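Local atomic coordinates of trans-2-enoyl-CoA reductase [NADH] (Treponema denticola ATCC 35405, PDB entry 4GGO), a protein that reduces the carbon-carbon double bond of trans-2-enoyl-CoA substrates such as crotonyl-CoA with NADH, a step in bacterial fatty acid synthesis. Residues A[30-35]-A[70-75]; A[128-133]-A[211-216]; A[177-180]-A[185-188]; A[271-276]-A[328-333]; A[297-302]-A[306-311]. All blocks are in the same frame, centred on the assembly; numbering follows the deposited sequence.

Contact 1: residues A[30-35]-A[70-75]; sequences DQIEYT and AAFGYG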
# COMPACT_ATOMS: atom_id res chain seq x y z
N ASP A 30 15.42 6.07 4.31
CA ASP A 30 14.79 6.66 5.48
C ASP A 30 13.85 5.67 6.17
O ASP A 30 13.75 5.64 7.39
CB ASP A 30 14.03 7.94 5.12
CG ASP A 30 14.95 9.10 4.81
OD1 ASP A 30 16.17 8.98 5.06
OD2 ASP A 30 14.46 10.14 4.31
N GLN A 31 13.16 4.86 5.37
CA GLN A 31 12.26 3.85 5.91
C GLN A 31 13.05 2.75 6.60
O GLN A 31 12.63 2.23 7.64
CB GLN A 31 11.37 3.26 4.81
CG GLN A 31 10.37 4.25 4.23
CD GLN A 31 9.47 3.61 3.19
OE1 GLN A 31 8.81 2.60 3.45
NE2 GLN A 31 9.44 4.19 1.99
N ILE A 32 14.19 2.40 6.02
CA ILE A 32 15.08 1.40 6.61
C ILE A 32 15.62 1.89 7.95
O ILE A 32 15.64 1.15 8.93
CB ILE A 32 16.25 1.06 5.68
CG1 ILE A 32 15.74 0.43 4.38
CG2 ILE A 32 17.23 0.12 6.36
CD1 ILE A 32 16.81 0.22 3.34
N GLU A 33 16.04 3.15 7.99
CA GLU A 33 16.57 3.74 9.21
C GLU A 33 15.53 3.77 10.32
O GLU A 33 15.84 3.50 11.48
CB GLU A 33 17.12 5.15 8.96
CG GLU A 33 17.69 5.81 10.20
CD GLU A 33 18.25 7.20 9.94
OE1 GLU A 33 18.32 7.59 8.75
OE2 GLU A 33 18.60 7.90 10.91
N TYR A 34 14.29 4.09 9.96
CA TYR A 34 13.21 4.10 10.94
C TYR A 34 12.96 2.69 11.47
O TYR A 34 12.80 2.49 12.68
CB TYR A 34 11.91 4.65 10.35
CG TYR A 34 10.75 4.60 11.32
CD1 TYR A 34 10.55 5.62 12.24
CD2 TYR A 34 9.87 3.52 11.32
CE1 TYR A 34 9.50 5.57 13.14
CE2 TYR A 34 8.82 3.47 12.22
CZ TYR A 34 8.63 4.49 13.12
OH TYR A 34 7.59 4.44 14.01
N THR A 35 12.92 1.72 10.56
CA THR A 35 12.63 0.34 10.91
C THR A 35 13.66 -0.23 11.89
O THR A 35 13.31 -0.95 12.83
CB THR A 35 12.58 -0.56 9.66
OG1 THR A 35 11.60 -0.05 8.74
CG2 THR A 35 12.22 -1.99 10.03
N ALA A 70 10.05 -6.52 7.21
CA ALA A 70 10.42 -7.93 7.30
C ALA A 70 11.93 -8.11 7.18
O ALA A 70 12.53 -8.85 7.96
CB ALA A 70 9.70 -8.74 6.23
N ALA A 71 12.53 -7.44 6.21
CA ALA A 71 13.95 -7.60 5.93
C ALA A 71 14.85 -6.90 6.94
O ALA A 71 15.74 -7.51 7.53
CB ALA A 71 14.27 -7.14 4.52
N PHE A 72 14.62 -5.61 7.16
CA PHE A 72 15.53 -4.81 7.97
C PHE A 72 15.13 -4.70 9.43
O PHE A 72 15.87 -4.16 10.25
CB PHE A 72 15.72 -3.42 7.35
CG PHE A 72 16.31 -3.46 5.97
CD1 PHE A 72 17.67 -3.65 5.78
CD2 PHE A 72 15.50 -3.32 4.85
CE1 PHE A 72 18.21 -3.69 4.51
CE2 PHE A 72 16.04 -3.36 3.58
CZ PHE A 72 17.39 -3.55 3.41
N GLY A 73 13.95 -5.22 9.76
CA GLY A 73 13.50 -5.25 11.14
C GLY A 73 13.66 -6.63 11.75
O GLY A 73 13.97 -6.77 12.93
N TYR A 74 13.44 -7.66 10.93
CA TYR A 74 13.45 -9.03 11.43
C TYR A 74 14.54 -9.90 10.79
O TYR A 74 14.79 -11.02 11.25
CB TYR A 74 12.07 -9.67 11.26
CG TYR A 74 11.02 -9.05 12.15
CD1 TYR A 74 10.80 -9.53 13.44
CD2 TYR A 74 10.24 -7.99 11.71
CE1 TYR A 74 9.84 -8.97 14.26
CE2 TYR A 74 9.27 -7.42 12.52
CZ TYR A 74 9.08 -7.92 13.80
OH TYR A 74 8.12 -7.36 14.61
N GLY A 75 15.17 -9.40 9.74
CA GLY A 75 16.25 -10.11 9.09
C GLY A 75 15.76 -11.19 8.14
O GLY A 75 16.51 -12.10 7.78

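Contact 2: residues A[128-133]-A[211-216]; sequences AQVIEE and ERWIKQ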
# COMPACT_ATOMS: atom_id res chain seq x y z
N ALA A 128 4.94 -18.59 -11.69
CA ALA A 128 5.85 -19.69 -11.99
C ALA A 128 7.29 -19.32 -11.64
O ALA A 128 8.04 -20.16 -11.13
CB ALA A 128 5.74 -20.08 -13.46
N GLN A 129 7.66 -18.08 -11.90
CA GLN A 129 9.01 -17.60 -11.59
C GLN A 129 9.24 -17.57 -10.08
O GLN A 129 10.34 -17.83 -9.60
CB GLN A 129 9.25 -16.21 -12.19
CG GLN A 129 9.14 -16.17 -13.71
CD GLN A 129 9.47 -14.81 -14.28
OE1 GLN A 129 10.26 -14.06 -13.71
NE2 GLN A 129 8.86 -14.48 -15.42
N VAL A 130 8.18 -17.25 -9.33
CA VAL A 130 8.26 -17.25 -7.87
C VAL A 130 8.45 -18.66 -7.34
O VAL A 130 9.37 -18.93 -6.56
CB VAL A 130 6.99 -16.63 -7.24
CG1 VAL A 130 7.00 -16.84 -5.73
CG2 VAL A 130 6.89 -15.15 -7.58
N ILE A 131 7.58 -19.57 -7.78
CA ILE A 131 7.66 -20.97 -7.40
C ILE A 131 9.03 -21.56 -7.72
O ILE A 131 9.62 -22.27 -6.90
CB ILE A 131 6.57 -21.80 -8.11
CG1 ILE A 131 5.18 -21.37 -7.64
CG2 ILE A 131 6.78 -23.29 -7.86
CD1 ILE A 131 4.05 -22.02 -8.41
N GLU A 132 9.54 -21.25 -8.91
CA GLU A 132 10.84 -21.73 -9.35
C GLU A 132 11.97 -21.26 -8.44
O GLU A 132 12.82 -22.04 -8.03
CB GLU A 132 11.10 -21.30 -10.79
CG GLU A 132 12.47 -21.69 -11.33
CD GLU A 132 12.61 -21.41 -12.81
OE1 GLU A 132 11.59 -21.16 -13.47
OE2 GLU A 132 13.76 -21.44 -13.31
N GLU A 133 11.96 -19.97 -8.12
CA GLU A 133 12.98 -19.39 -7.24
C GLU A 133 12.87 -19.96 -5.83
O GLU A 133 13.88 -20.20 -5.17
CB GLU A 133 12.87 -17.86 -7.22
CG GLU A 133 13.84 -17.17 -6.27
CD GLU A 133 15.29 -17.39 -6.65
OE1 GLU A 133 15.58 -17.65 -7.84
OE2 GLU A 133 16.15 -17.31 -5.74
N GLU A 211 -6.17 -15.50 -3.78
CA GLU A 211 -6.48 -16.91 -3.57
C GLU A 211 -5.74 -17.78 -4.59
O GLU A 211 -5.33 -18.89 -4.28
CB GLU A 211 -7.99 -17.14 -3.67
CG GLU A 211 -8.44 -18.51 -3.22
CD GLU A 211 -9.95 -18.65 -3.19
OE1 GLU A 211 -10.63 -17.95 -3.98
OE2 GLU A 211 -10.47 -19.44 -2.38
N ARG A 212 -5.57 -17.25 -5.80
CA ARG A 212 -4.85 -17.97 -6.84
C ARG A 212 -3.38 -18.13 -6.46
O ARG A 212 -2.79 -19.18 -6.67
CB ARG A 212 -4.98 -17.25 -8.19
CG ARG A 212 -4.59 -18.10 -9.39
CD ARG A 212 -4.70 -17.31 -10.68
NE ARG A 212 -4.41 -18.13 -11.86
CZ ARG A 212 -5.33 -18.67 -12.64
NH1 ARG A 212 -6.62 -18.48 -12.39
NH2 ARG A 212 -4.97 -19.39 -13.69
N TRP A 213 -2.80 -17.07 -5.90
CA TRP A 213 -1.42 -17.11 -5.42
C TRP A 213 -1.26 -18.17 -4.34
O TRP A 213 -0.33 -18.97 -4.38
CB TRP A 213 -0.99 -15.75 -4.87
CG TRP A 213 -0.39 -14.83 -5.89
CD1 TRP A 213 -1.03 -13.83 -6.57
CD2 TRP A 213 0.96 -14.83 -6.35
NE1 TRP A 213 -0.15 -13.20 -7.42
CE2 TRP A 213 1.08 -13.80 -7.31
CE3 TRP A 213 2.09 -15.60 -6.05
CZ2 TRP A 213 2.28 -13.52 -7.96
CZ3 TRP A 213 3.28 -15.32 -6.70
CH2 TRP A 213 3.36 -14.29 -7.64
N ILE A 214 -2.18 -18.17 -3.38
CA ILE A 214 -2.11 -19.10 -2.26
C ILE A 214 -2.30 -20.56 -2.69
O ILE A 214 -1.52 -21.43 -2.30
CB ILE A 214 -3.16 -18.76 -1.17
CG1 ILE A 214 -2.93 -17.34 -0.65
CG2 ILE A 214 -3.10 -19.76 -0.03
CD1 ILE A 214 -1.55 -17.10 -0.08
N LYS A 215 -3.32 -20.81 -3.49
CA LYS A 215 -3.63 -22.17 -3.95
C LYS A 215 -2.49 -22.78 -4.77
O LYS A 215 -2.22 -23.98 -4.65
CB LYS A 215 -4.94 -22.20 -4.74
CG LYS A 215 -6.18 -21.93 -3.89
CD LYS A 215 -7.44 -21.89 -4.75
CE LYS A 215 -7.77 -23.26 -5.31
NZ LYS A 215 -8.12 -24.23 -4.24
N GLN A 216 -1.84 -21.97 -5.59
CA GLN A 216 -0.71 -22.44 -6.39
C GLN A 216 0.50 -22.75 -5.51
O GLN A 216 1.17 -23.77 -5.70
CB GLN A 216 -0.33 -21.43 -7.47
CG GLN A 216 -1.30 -21.37 -8.64
CD GLN A 216 -0.74 -20.61 -9.82
OE1 GLN A 216 0.47 -20.36 -9.90
NE2 GLN A 216 -1.61 -20.23 -10.76

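Contact 3: residues A[177-180]-A[185-188]; sequences TVDP and LKEI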
# COMPACT_ATOMS: atom_id res chain seq x y z
N THR A 177 -13.77 18.84 -2.04
CA THR A 177 -12.42 18.32 -2.22
C THR A 177 -11.47 19.51 -2.22
O THR A 177 -11.91 20.66 -2.23
CB THR A 177 -12.25 17.52 -3.52
OG1 THR A 177 -10.96 16.90 -3.54
CG2 THR A 177 -12.36 18.44 -4.73
N VAL A 178 -10.17 19.24 -2.21
CA VAL A 178 -9.20 20.32 -2.19
C VAL A 178 -7.97 19.98 -3.03
O VAL A 178 -7.51 18.83 -3.04
CB VAL A 178 -8.79 20.69 -0.74
CG1 VAL A 178 -8.03 19.55 -0.08
CG2 VAL A 178 -7.97 21.98 -0.71
N ASP A 179 -7.48 20.96 -3.77
CA ASP A 179 -6.23 20.81 -4.50
C ASP A 179 -5.12 21.30 -3.58
O ASP A 179 -4.99 22.50 -3.34
CB ASP A 179 -6.26 21.62 -5.80
CG ASP A 179 -5.07 21.35 -6.70
OD1 ASP A 179 -3.92 21.40 -6.22
OD2 ASP A 179 -5.28 21.09 -7.90
N PRO A 180 -4.31 20.36 -3.07
CA PRO A 180 -3.27 20.65 -2.07
C PRO A 180 -2.18 21.58 -2.59
O PRO A 180 -1.46 22.18 -1.79
CB PRO A 180 -2.68 19.27 -1.77
CG PRO A 180 -2.97 18.46 -2.98
CD PRO A 180 -4.31 18.94 -3.46
N LEU A 185 -10.68 24.83 -2.90
CA LEU A 185 -11.76 23.91 -2.56
C LEU A 185 -12.70 23.78 -3.75
O LEU A 185 -13.12 24.78 -4.33
CB LEU A 185 -12.55 24.41 -1.35
CG LEU A 185 -11.98 24.21 0.05
CD1 LEU A 185 -12.95 24.77 1.08
CD2 LEU A 185 -11.71 22.74 0.33
N LYS A 186 -13.03 22.54 -4.11
CA LYS A 186 -13.94 22.30 -5.22
C LYS A 186 -15.10 21.41 -4.80
O LYS A 186 -15.15 20.91 -3.68
CB LYS A 186 -13.22 21.62 -6.38
CG LYS A 186 -11.95 22.30 -6.82
CD LYS A 186 -11.24 21.46 -7.86
CE LYS A 186 -9.86 22.00 -8.17
NZ LYS A 186 -9.10 21.06 -9.04
N GLU A 187 -16.04 21.23 -5.73
CA GLU A 187 -17.11 20.27 -5.55
C GLU A 187 -17.11 19.30 -6.72
O GLU A 187 -17.39 19.68 -7.86
CB GLU A 187 -18.46 20.97 -5.45
CG GLU A 187 -19.65 20.03 -5.39
CD GLU A 187 -20.77 20.55 -4.52
OE1 GLU A 187 -20.48 21.33 -3.58
OE2 GLU A 187 -21.94 20.18 -4.76
N ILE A 188 -16.77 18.04 -6.45
CA ILE A 188 -16.69 17.04 -7.50
C ILE A 188 -17.66 15.89 -7.22
O ILE A 188 -18.15 15.74 -6.11
CB ILE A 188 -15.27 16.48 -7.65
CG1 ILE A 188 -14.88 15.64 -6.43
CG2 ILE A 188 -14.28 17.61 -7.86
CD1 ILE A 188 -13.56 14.92 -6.58

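Contact 4: residues A[271-276]-A[328-333]; sequences RAFVSV and GTIPVD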
# COMPACT_ATOMS: atom_id res chain seq x y z
N ARG A 271 -3.21 -19.02 8.16
CA ARG A 271 -3.83 -17.92 8.87
C ARG A 271 -3.99 -16.71 7.95
O ARG A 271 -3.06 -15.92 7.78
CB ARG A 271 -3.02 -17.54 10.11
CG ARG A 271 -3.06 -18.59 11.22
CD ARG A 271 -2.22 -18.18 12.42
NE ARG A 271 -0.79 -18.16 12.11
CZ ARG A 271 0.16 -17.85 12.99
NH1 ARG A 271 -0.17 -17.52 14.23
NH2 ARG A 271 1.43 -17.85 12.63
N ALA A 272 -5.17 -16.59 7.34
CA ALA A 272 -5.44 -15.53 6.39
C ALA A 272 -6.26 -14.41 7.01
O ALA A 272 -7.23 -14.66 7.73
CB ALA A 272 -6.16 -16.09 5.17
N PHE A 273 -5.88 -13.17 6.73
CA PHE A 273 -6.58 -12.01 7.25
C PHE A 273 -6.67 -10.90 6.22
O PHE A 273 -5.79 -10.74 5.38
CB PHE A 273 -5.86 -11.43 8.48
CG PHE A 273 -5.62 -12.43 9.57
CD1 PHE A 273 -6.58 -12.65 10.55
CD2 PHE A 273 -4.42 -13.12 9.65
CE1 PHE A 273 -6.35 -13.55 11.57
CE2 PHE A 273 -4.19 -14.03 10.66
CZ PHE A 273 -5.16 -14.24 11.63
N VAL A 274 -7.75 -10.13 6.28
CA VAL A 274 -7.77 -8.83 5.64
C VAL A 274 -7.26 -7.83 6.66
O VAL A 274 -7.75 -7.79 7.79
CB VAL A 274 -9.18 -8.42 5.19
CG1 VAL A 274 -9.19 -6.96 4.75
CG2 VAL A 274 -9.66 -9.31 4.06
N SER A 275 -6.25 -7.06 6.29
CA SER A 275 -5.72 -6.03 7.18
C SER A 275 -6.21 -4.66 6.72
O SER A 275 -5.86 -4.19 5.64
CB SER A 275 -4.19 -6.06 7.20
OG SER A 275 -3.68 -5.09 8.10
N VAL A 276 -7.05 -4.04 7.55
CA VAL A 276 -7.57 -2.72 7.23
C VAL A 276 -6.59 -1.66 7.73
O VAL A 276 -6.39 -1.51 8.94
CB VAL A 276 -8.95 -2.48 7.86
CG1 VAL A 276 -9.58 -1.22 7.30
CG2 VAL A 276 -9.85 -3.68 7.62
N GLY A 328 1.54 -13.85 21.59
CA GLY A 328 1.31 -14.86 20.57
C GLY A 328 -0.05 -14.80 19.91
O GLY A 328 -0.41 -15.70 19.15
N THR A 329 -0.81 -13.75 20.19
CA THR A 329 -2.13 -13.59 19.59
C THR A 329 -2.07 -12.69 18.36
O THR A 329 -1.09 -11.99 18.14
CB THR A 329 -3.15 -12.99 20.58
OG1 THR A 329 -2.86 -11.60 20.79
CG2 THR A 329 -3.09 -13.73 21.92
N ILE A 330 -3.13 -12.72 17.56
CA ILE A 330 -3.30 -11.78 16.46
C ILE A 330 -4.66 -11.12 16.61
O ILE A 330 -5.68 -11.68 16.19
CB ILE A 330 -3.19 -12.46 15.09
CG1 ILE A 330 -1.83 -13.14 14.93
CG2 ILE A 330 -3.39 -11.45 13.97
CD1 ILE A 330 -1.62 -13.79 13.58
N PRO A 331 -4.69 -9.93 17.23
CA PRO A 331 -5.93 -9.19 17.51
C PRO A 331 -6.70 -8.87 16.24
O PRO A 331 -6.12 -8.37 15.27
CB PRO A 331 -5.42 -7.89 18.15
CG PRO A 331 -4.08 -8.25 18.71
CD PRO A 331 -3.50 -9.22 17.74
N VAL A 332 -7.99 -9.18 16.25
CA VAL A 332 -8.85 -8.91 15.11
C VAL A 332 -10.17 -8.33 15.60
O VAL A 332 -10.52 -8.47 16.77
CB VAL A 332 -9.15 -10.20 14.32
CG1 VAL A 332 -7.90 -10.68 13.58
CG2 VAL A 332 -9.68 -11.28 15.25
N ASP A 333 -10.90 -7.66 14.71
CA ASP A 333 -12.22 -7.16 15.06
C ASP A 333 -13.23 -8.30 15.07
O ASP A 333 -12.88 -9.47 14.91
CB ASP A 333 -12.66 -6.02 14.14
CG ASP A 333 -12.71 -6.42 12.67
OD1 ASP A 333 -12.66 -7.63 12.35
OD2 ASP A 333 -12.81 -5.51 11.82

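Contact 5: residues A[297-302]-A[306-311]; sequences SLFKVM and GNHEGC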
# COMPACT_ATOMS: atom_id res chain seq x y z
N SER A 297 -7.27 16.92 6.42
CA SER A 297 -7.79 17.20 7.75
C SER A 297 -7.34 16.14 8.74
O SER A 297 -7.02 16.45 9.89
CB SER A 297 -9.32 17.27 7.71
OG SER A 297 -9.76 18.22 6.75
N LEU A 298 -7.30 14.89 8.29
CA LEU A 298 -6.88 13.77 9.13
C LEU A 298 -5.42 13.92 9.53
O LEU A 298 -5.07 13.71 10.69
CB LEU A 298 -7.09 12.44 8.40
CG LEU A 298 -6.79 11.17 9.20
CD1 LEU A 298 -7.83 10.97 10.28
CD2 LEU A 298 -6.71 9.96 8.28
N PHE A 299 -4.58 14.27 8.56
CA PHE A 299 -3.16 14.47 8.82
C PHE A 299 -2.97 15.57 9.85
O PHE A 299 -2.15 15.45 10.76
CB PHE A 299 -2.41 14.84 7.53
CG PHE A 299 -2.36 13.74 6.50
CD1 PHE A 299 -2.79 12.46 6.81
CD2 PHE A 299 -1.88 13.99 5.23
CE1 PHE A 299 -2.75 11.45 5.86
CE2 PHE A 299 -1.84 12.99 4.27
CZ PHE A 299 -2.27 11.72 4.59
N LYS A 300 -3.74 16.64 9.71
CA LYS A 300 -3.67 17.77 10.63
C LYS A 300 -4.02 17.36 12.05
O LYS A 300 -3.28 17.64 13.00
CB LYS A 300 -4.61 18.89 10.16
CG LYS A 300 -4.53 20.15 11.00
CD LYS A 300 -3.16 20.81 10.87
CE LYS A 300 -3.16 22.21 11.45
NZ LYS A 300 -1.86 22.90 11.22
N VAL A 301 -5.16 16.69 12.20
CA VAL A 301 -5.65 16.26 13.50
C VAL A 301 -4.71 15.25 14.16
O VAL A 301 -4.37 15.38 15.34
CB VAL A 301 -7.06 15.66 13.39
CG1 VAL A 301 -7.48 15.02 14.71
CG2 VAL A 301 -8.07 16.73 12.97
N MET A 302 -4.29 14.24 13.40
CA MET A 302 -3.49 13.16 13.97
C MET A 302 -2.06 13.59 14.30
O MET A 302 -1.46 13.06 15.24
CB MET A 302 -3.51 11.93 13.05
CG MET A 302 -4.91 11.36 12.87
SD MET A 302 -4.96 9.77 12.02
CE MET A 302 -4.41 8.67 13.32
N GLY A 306 -0.67 13.30 17.95
CA GLY A 306 0.53 12.50 18.12
C GLY A 306 0.39 11.06 17.66
O GLY A 306 1.27 10.24 17.91
N ASN A 307 -0.71 10.75 16.97
CA ASN A 307 -0.93 9.40 16.49
C ASN A 307 -0.90 9.27 14.96
O ASN A 307 -1.40 8.29 14.40
CB ASN A 307 -2.23 8.81 17.05
CG ASN A 307 -3.45 9.63 16.68
OD1 ASN A 307 -3.35 10.64 15.99
ND2 ASN A 307 -4.62 9.19 17.14
N HIS A 308 -0.31 10.25 14.29
CA HIS A 308 -0.17 10.19 12.84
C HIS A 308 0.83 9.11 12.43
O HIS A 308 1.85 8.92 13.09
CB HIS A 308 0.28 11.54 12.27
CG HIS A 308 0.57 11.49 10.80
ND1 HIS A 308 -0.41 11.33 9.85
CD2 HIS A 308 1.74 11.57 10.12
CE1 HIS A 308 0.14 11.32 8.65
NE2 HIS A 308 1.45 11.46 8.79
N GLU A 309 0.52 8.42 11.35
CA GLU A 309 1.40 7.39 10.81
C GLU A 309 1.49 7.47 9.30
O GLU A 309 0.52 7.82 8.62
CB GLU A 309 0.90 6.00 11.21
CG GLU A 309 1.02 5.66 12.68
CD GLU A 309 0.44 4.30 13.00
OE1 GLU A 309 -0.76 4.09 12.74
OE2 GLU A 309 1.18 3.43 13.51
N GLY A 310 2.67 7.16 8.77
CA GLY A 310 2.84 6.95 7.34
C GLY A 310 2.88 5.45 7.10
O GLY A 310 2.51 4.67 7.98
N CYS A 311 3.34 5.05 5.92
CA CYS A 311 3.39 3.63 5.58
C CYS A 311 4.29 2.82 6.51
O CYS A 311 3.88 1.79 7.03
CB CYS A 311 3.84 3.45 4.13
SG CYS A 311 2.69 4.15 2.93

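Contact 1: residues A[30-35]-A[70-75]
Apolar packing carries most of this contact, with Ile-32 laid over one face of the Phe-72 ring. The end methyl CD1 lies 3.7 Å from CE2 of Phe-72 in a CH-pi contact, 23° off the ring normal, while CG2 of Ile-32 stands 3.7 Å from CG at the root of the same ring. The whole branched side chain therefore spans the phenyl group from its CB end to CZ. With CG1 anti to the carbonyl carbon (chi1 -63°), both branches of Ile-32 reach the ring.

One turn on, a methyl meets backbone: CG2 of Thr-35 rests 3.7 Å from CA of Gly-73, where the lack of a side chain allows the approach, and the two CA atoms come within 5.7 Å. No hydrogen bond crosses between the segments. The hydroxyl of Thr-35 turns back into its own helix, its OG1 2.7 Å from O of Gln-31, which also accepts the amide of Thr-35 from the other face of its plane.

The segments of helices 21-38 and 61-74 run at 33° to each other, 9.1 Å apart at their axes, in the Rossmann-type NADH-binding region. Helix 95-110 adds Ala-106 against both Ile-32 and Phe-72, and Phe-103 edge-to-face with Phe-72; helix 311-323 reaches Thr-35 through Ile-312.

Contact 2: residues A[128-133]-A[211-216]
Val-130 and Trp-213 form an apolar helix-helix contact between helix 124-136 and helix 208-219 of the Rossmann-type fold, beside the parallel sheet. The CA atoms of Val-130 and Trp-213 are 10.0 Å apart, and the indole bridges much of that distance. Leu-54 of strand 52-56 touches both residues, and Ile-117 of strand 114-118 touches Val-130, so the pair is packed on the sheet.

The site adjoins the cofactor pocket: the side chain of Trp-213 is about 4 Å from that of Ala-121 and about 5 Å from that of Leu-148, both NAD(+)-binding residues. Trp-213 also makes a weak hydrogen bond from NE1 to O of Ala-121, and Lys-127 lies in a cation-pi contact with its ring.

Nearer the surface, CD1 of Ile-131 comes to 4.2 Å from OE1 of Gln-216, a loose approach rather than a polar one. The other end of that amide is anchored, since NE2 of Gln-216 bonds to OD1 of Asp-124, a residue that also pairs with Arg-212.

Val-130 meets the six-membered ring at its edge and at about a right angle; with CG1 anti to the backbone N (chi1 171°), CG2 is left anti to the carbonyl carbon and comes 3.6 Å from CH2 of Trp-213.

Contact 3: residues A[177-180]-A[185-188]
Two backbone hydrogen bonds join Thr-177 and Lys-186 in both directions. The amide N of Lys-186 donates to O of Thr-177 at 2.9 Å and is the straighter, at 163°; the return bond from N of Thr-177 to O of Lys-186 measures 3.0 Å and bends to 138°. Each donor stands well above the plane of the carbonyl it meets. CA of Leu-185 adds a C-H...O contact of 3.3 Å to O of Thr-177.

The charged link is looser. NZ of Lys-186, at the end of an extended chain, lies 4.0 Å from OD2 of Asp-179 in a long salt bridge, the two side chains running side by side in the same direction. OD1 of Asp-179 instead accepts from the amides of Phe-181 and Thr-182, tying the carboxylate to the turn.

These strands, 173-178 and 185-190, form an antiparallel beta hairpin, with Thr-177 and Lys-186 a hydrogen-bonded pair and Val-178 and Leu-185 a non-hydrogen-bonded one. On the face of the first pair, CG2 of Thr-177 touches CB of Lys-186 and, 3.8 Å away, CG2 of Ile-188. On the opposite face of the hairpin, CD2 of Leu-185 packs obliquely 3.7 Å from CB of Val-178, while Leu-371 of helix 371-380 also meets Val-178.

Contact 4: residues A[271-276]-A[328-333]
Strand 270-276 and an irregular loop meet through side chains alone: the CA atoms of Phe-273 and Val-332 are 8.7 Å apart, those of Arg-271 and Ile-330 9.8 Å. No hydrogen bond connects the two backbones. Arg-271, Phe-273, Ile-330 and Val-332 all start their side chains toward the opposite segment.

The ring of Phe-273 is the centre of the contact. CG2 of Ile-330 sits over one of its faces, offset toward the rim, 4.0 Å from CZ, and CD1 of the same residue reaches 3.9 Å from CE2 of Phe-273. Having CG1 anti to the carbonyl carbon (chi1 -59°) and the chain extended beyond it carries CD1 of Ile-330 on toward Arg-271.

In the parallel sheet of this Rossmann-type fold, 270-276 lies between strands 227-233 and 338-339, and the loop 328-333 leads from helix 311-323 into that last strand. Ile-338 touches both Phe-273 and Ile-330 and so adds an apolar partner from the sheet edge.

Val-332 comes in obliquely, its side chain crossing that of Phe-273 at about a right angle, with CG1 3.8 Å from CE1 of Phe-273. Farther out, the flat guanidinium of Arg-271 has CD1 of Ile-330 over one face, 4.1 Å from NH1, while NH2 of Arg-271 is hydrogen-bonded to O of Gly-226.

Contact 5: residues A[297-302]-A[306-311]
Gly-306 opens the second segment by donating its amide to O of Met-302, with N and O 2.8 Å apart. It is the first residue after helix 291-305 to leave helical geometry, and its positive phi (98°), which glycine accommodates easily, turns the chain away from the helix.

Asn-307 supplies a second amide to the same acceptor, its N 3.0 Å from O of Met-302, the 6→1 bond of a Schellman-type C-cap with Gly-306 in the positive-phi position. Two amides thus share the oxygen, that of Asn-307 nearer the carbonyl plane than that of Gly-306. The methyl of Met-302 also curls against this residue: the bend at chi3 (76°) brings CE to 3.2 Å from O of Asn-307.

The amide of His-308 adds a third, weak bond to O of Met-302. CB of His-308 packs 3.9 Å from CB of Met-302, which lies at the edge of the imidazole near its plane. Because CG is anti to the backbone N (chi1 174°), the imidazole extends back along the helix to Phe-299, where CE1 of His-308 comes 3.6 Å from CD1 of Phe-299. The two rings make an offset edge-to-face pair, the imidazole edge turned toward the phenyl face with planes at 70°.

Beyond it, Glu-309 forms a salt bridge with Arg-317, and Gly-310 is the N-cap of helix 311-323. The loop thus links two successive helices, with Val-349 of helix 347-359 against Asn-307 and Cys-311 touching helix 61-74 at the NAD(+)-binding residue Tyr-62.

How the contacts relate
Along the chain, contact 1 closes before contact 2 opens, contact 3 is nested in the loop closed by contact 2, and contact 4 follows, enclosing contact 5. Contacts 1, 2 and 4 lie around the seven-stranded parallel sheet, on helices beside it or, for contact 4, on strand 270-276 and loop 328-333. Contact 3, a separate hairpin, stands about 42 Å from contact 2 between centres, across the chain's centre. Contact 5 is intermediate, its centre about 20 Å from contact 3 and 21 Å from contact 1; helix 311-323, which begins in it, packs on contact 1. Contacts 2 and 5, with centres about 37 Å apart, both border NAD(+)-binding residues, Trp-213 beside Ala-121 and Phe-299 beside Val-281.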